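Local structure of ER-derived vesicles protein ERV41 (Saccharomyces cerevisiae, 3ZLC) at residues A[60-66]-A[155-159]. The protein is a constituent of COPII-coated ER-derived vesicles, is required for efficient transport of a subset of secretory proteins to the Golgi, facilitates retrograde transport, and interacts with ERV46. Residues are numbered along the deposited sequence; the frame is centred on the assembly and turned at random.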
ATOM      1  N   PHE A  60      -7.773   9.731  11.408  1.00 24.79           N
ATOM      2  CA  PHE A  60      -6.418   9.351  11.002  1.00 21.73           C
ATOM      3  C   PHE A  60      -5.472   9.300  12.201  1.00 19.77           C
ATOM      4  O   PHE A  60      -5.502  10.163  13.067  1.00 21.09           O
ATOM      5  CB  PHE A  60      -5.866  10.301   9.922  1.00 19.74           C
ATOM      6  CG  PHE A  60      -4.516   9.875   9.370  1.00 17.93           C
ATOM      7  CD1 PHE A  60      -4.421   8.807   8.484  1.00 17.80           C
ATOM      8  CD2 PHE A  60      -3.349  10.555   9.731  1.00 20.75           C
ATOM      9  CE1 PHE A  60      -3.185   8.401   7.972  1.00 16.64           C
ATOM     10  CE2 PHE A  60      -2.092  10.155   9.217  1.00 17.53           C
ATOM     11  CZ  PHE A  60      -2.022   9.085   8.333  1.00 16.25           C
ATOM     12  N   PHE A  61      -4.655   8.256  12.262  1.00 18.87           N
ATOM     13  CA  PHE A  61      -3.654   8.150  13.315  1.00 19.92           C
ATOM     14  C   PHE A  61      -2.507   7.276  12.852  1.00 19.23           C
ATOM     15  O   PHE A  61      -2.646   6.477  11.918  1.00 19.44           O
ATOM     16  CB  PHE A  61      -4.256   7.609  14.623  1.00 21.26           C
ATOM     17  CG  PHE A  61      -4.497   6.112  14.626  1.00 23.35           C
ATOM     18  CD1 PHE A  61      -5.619   5.569  14.002  1.00 20.98           C
ATOM     19  CD2 PHE A  61      -3.606   5.250  15.272  1.00 19.81           C
ATOM     20  CE1 PHE A  61      -5.847   4.189  14.019  1.00 24.63           C
ATOM     21  CE2 PHE A  61      -3.831   3.864  15.299  1.00 21.43           C
ATOM     22  CZ  PHE A  61      -4.949   3.339  14.675  1.00 18.80           C
ATOM     23  N   ILE A  62      -1.359   7.442  13.491  1.00 18.80           N
ATOM     24  CA  ILE A  62      -0.232   6.580  13.174  1.00 20.73           C
ATOM     25  C   ILE A  62      -0.044   5.643  14.352  1.00 24.27           C
ATOM     26  O   ILE A  62       0.193   6.099  15.474  1.00 19.60           O
ATOM     27  CB  ILE A  62       1.039   7.389  12.917  1.00 26.65           C
ATOM     28  CG1 ILE A  62       0.803   8.350  11.737  1.00 28.26           C
ATOM     29  CG2 ILE A  62       2.206   6.442  12.620  1.00 28.48           C
ATOM     30  CD1 ILE A  62       1.841   9.455  11.617  1.00 37.59           C
ATOM     31  N   PRO A  63      -0.182   4.326  14.111  1.00 21.24           N
ATOM     32  CA  PRO A  63      -0.119   3.374  15.225  1.00 18.11           C
ATOM     33  C   PRO A  63       1.284   3.259  15.814  1.00 24.12           C
ATOM     34  O   PRO A  63       2.248   3.694  15.190  1.00 19.13           O
ATOM     35  CB  PRO A  63      -0.505   2.037  14.574  1.00 25.65           C
ATOM     36  CG  PRO A  63      -1.170   2.393  13.268  1.00 24.22           C
ATOM     37  CD  PRO A  63      -0.472   3.654  12.829  1.00 20.24           C
ATOM     38  N   TYR A  64       1.397   2.705  17.019  1.00 21.06           N
ATOM     39  CA  TYR A  64       2.714   2.379  17.568  1.00 20.15           C
ATOM     40  C   TYR A  64       3.354   1.229  16.787  1.00 18.89           C
ATOM     41  O   TYR A  64       2.710   0.647  15.918  1.00 17.77           O
ATOM     42  CB  TYR A  64       2.591   2.047  19.048  1.00 21.86           C
ATOM     43  CG  TYR A  64       2.271   3.261  19.875  1.00 26.47           C
ATOM     44  CD1 TYR A  64       3.148   4.340  19.912  1.00 34.52           C
ATOM     45  CD2 TYR A  64       1.091   3.343  20.606  1.00 29.50           C
ATOM     46  CE1 TYR A  64       2.867   5.465  20.665  1.00 40.22           C
ATOM     47  CE2 TYR A  64       0.800   4.475  21.370  1.00 39.30           C
ATOM     48  CZ  TYR A  64       1.697   5.529  21.387  1.00 40.30           C
ATOM     49  OH  TYR A  64       1.438   6.663  22.120  1.00 46.73           O
ATOM     50  N   ASP A  65       4.621   0.920  17.087  1.00 22.92           N
ATOM     51  CA  ASP A  65       5.377  -0.118  16.372  1.00 21.46           C
ATOM     52  C   ASP A  65       5.299   0.011  14.861  1.00 18.41           C
ATOM     53  O   ASP A  65       5.191  -0.989  14.142  1.00 23.48           O
ATOM     54  CB  ASP A  65       4.916  -1.505  16.815  1.00 23.93           C
ATOM     55  CG  ASP A  65       4.833  -1.615  18.301  1.00 20.68           C
ATOM     56  OD1 ASP A  65       5.665  -0.976  18.973  1.00 21.31           O
ATOM     57  OD2 ASP A  65       3.921  -2.305  18.801  1.00 29.18           O
ATOM     58  N   THR A  66       5.371   1.255  14.404  1.00 19.33           N
ATOM     59  CA  THR A  66       5.299   1.600  12.981  1.00 15.42           C
ATOM     60  C   THR A  66       6.485   2.487  12.633  1.00 19.13           C
ATOM     61  O   THR A  66       6.748   3.486  13.321  1.00 18.47           O
ATOM     62  CB  THR A  66       3.971   2.338  12.672  1.00 19.01           C
ATOM     63  OG1 THR A  66       2.891   1.430  12.876  1.00 23.62           O
ATOM     64  CG2 THR A  66       3.909   2.853  11.198  1.00 15.92           C
ATOM     65  N   ASN A 155      -0.712  11.777   3.481  1.00 20.37           N
ATOM     66  CA  ASN A 155      -0.097  11.093   4.618  1.00 17.14           C
ATOM     67  C   ASN A 155      -0.761   9.726   4.731  1.00 16.98           C
ATOM     68  O   ASN A 155      -1.959   9.585   4.503  1.00 18.89           O
ATOM     69  CB  ASN A 155      -0.318  11.886   5.915  1.00 20.57           C
ATOM     70  CG  ASN A 155       0.151  13.320   5.802  1.00 23.20           C
ATOM     71  OD1 ASN A 155       1.262  13.582   5.351  1.00 24.17           O
ATOM     72  ND2 ASN A 155      -0.704  14.257   6.193  1.00 21.72           N
ATOM     73  N   HIS A 156       0.008   8.692   5.050  1.00 15.31           N
ATOM     74  CA  HIS A 156      -0.605   7.374   5.074  1.00 14.03           C
ATOM     75  C   HIS A 156       0.153   6.426   5.979  1.00 14.83           C
ATOM     76  O   HIS A 156       1.322   6.660   6.308  1.00 14.00           O
ATOM     77  CB  HIS A 156      -0.704   6.795   3.653  1.00 14.59           C
ATOM     78  CG  HIS A 156       0.621   6.627   2.977  1.00 17.85           C
ATOM     79  ND1 HIS A 156       1.269   7.668   2.352  1.00 17.00           N
ATOM     80  CD2 HIS A 156       1.425   5.539   2.828  1.00 16.01           C
ATOM     81  CE1 HIS A 156       2.414   7.236   1.844  1.00 16.01           C
ATOM     82  NE2 HIS A 156       2.530   5.949   2.117  1.00 17.12           N
ATOM     83  N   VAL A 157      -0.545   5.379   6.408  1.00 16.40           N
ATOM     84  CA  VAL A 157       0.054   4.316   7.203  1.00 13.16           C
ATOM     85  C   VAL A 157      -0.202   3.041   6.450  1.00 16.05           C
ATOM     86  O   VAL A 157      -1.341   2.762   6.083  1.00 16.14           O
ATOM     87  CB  VAL A 157      -0.648   4.170   8.564  1.00 15.48           C
ATOM     88  CG1 VAL A 157      -0.149   2.904   9.285  1.00 17.76           C
ATOM     89  CG2 VAL A 157      -0.392   5.411   9.417  1.00 14.40           C
ATOM     90  N   ILE A 158       0.842   2.262   6.200  1.00 11.91           N
ATOM     91  CA  ILE A 158       0.626   0.976   5.554  1.00 13.95           C
ATOM     92  C   ILE A 158       0.729  -0.082   6.638  1.00 19.67           C
ATOM     93  O   ILE A 158       1.828  -0.352   7.135  1.00 16.71           O
ATOM     94  CB  ILE A 158       1.697   0.703   4.453  1.00 15.32           C
ATOM     95  CG1 ILE A 158       1.569   1.743   3.328  1.00 15.76           C
ATOM     96  CG2 ILE A 158       1.517  -0.707   3.872  1.00 11.39           C
ATOM     97  CD1 ILE A 158       2.810   1.847   2.406  1.00 12.94           C
ATOM     98  N   ASN A 159      -0.398  -0.675   7.020  1.00 14.75           N
ATOM     99  CA  ASN A 159      -0.351  -1.741   8.016  1.00 14.43           C
ATOM    100  C   ASN A 159       0.034  -3.047   7.342  1.00 13.47           C
ATOM    101  O   ASN A 159       0.823  -3.826   7.891  1.00 13.98           O
ATOM    102  CB  ASN A 159      -1.693  -1.880   8.746  1.00 17.32           C
ATOM    103  CG  ASN A 159      -2.090  -0.612   9.440  1.00 22.63           C
ATOM    104  OD1 ASN A 159      -1.333  -0.100  10.269  1.00 16.16           O
ATOM    105  ND2 ASN A 159      -3.262  -0.057   9.074  1.00 16.96           N
TER
HETATM  106  O   HOH W   1       1.371  -0.249  11.410  1.00 25.65           O
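Val157 sends both of its methyl groups from strand 156-163 into the loop 60-66, where Phe60, Ile62 and Pro63 receive them. Val157 CG1 stands anti to the backbone N (chi1 171°) and abuts the CD corner of the pyrrolidine ring, 3.6 Å from Pro63 CD. Val157 CG2, beside the backbone N, touches that same carbon and alone reaches on along the loop, lying 3.9 Å from Ile62 CG1 and 3.5 Å from Phe61 O. A short beta-branched side chain suits this place, since its fork holds Pro63 CD between two methyls while its backbone pairs with Tyr27 of strand 19-28. Proline suits the facing position, offering a compact apolar ring and no N-H that would need a partner.

Phe60 extends the apolar patch toward the start of the strand. Its CG lies anti to the backbone N (chi1 -175°), which carries the ring out to the Asn155-His156 peptide; there Phe60 CZ lies obliquely, 3.9 Å from both Asn155 O and His156 N. Phe60 CZ and CE2 also touch Asn155 CB, the side chains crossing at about a right angle with ring and amide planes 38° apart, while the amide itself is held by Asn181 and Asn29. Farther along, water 1 bridges the segments, donating to Asn159 OD1 at 2.9 Å and lying 2.7 Å from Thr66 OG1. Asn159 ND2 is bound to Asp25, which fixes which end faces the water.

The contact lays the irregular link between strands 53-57 and 67-68 against one face of the six-stranded mixed sheet of this lumenal domain. Phe61 O, buried without a partner beside a Val157 methyl, probably carries an energetic cost. With no direct hydrogen bond between the segments, cohesion must rest mainly on the apolar contacts of Val157 with Pro63, Ile62 and Phe60, supplemented by one water bridge.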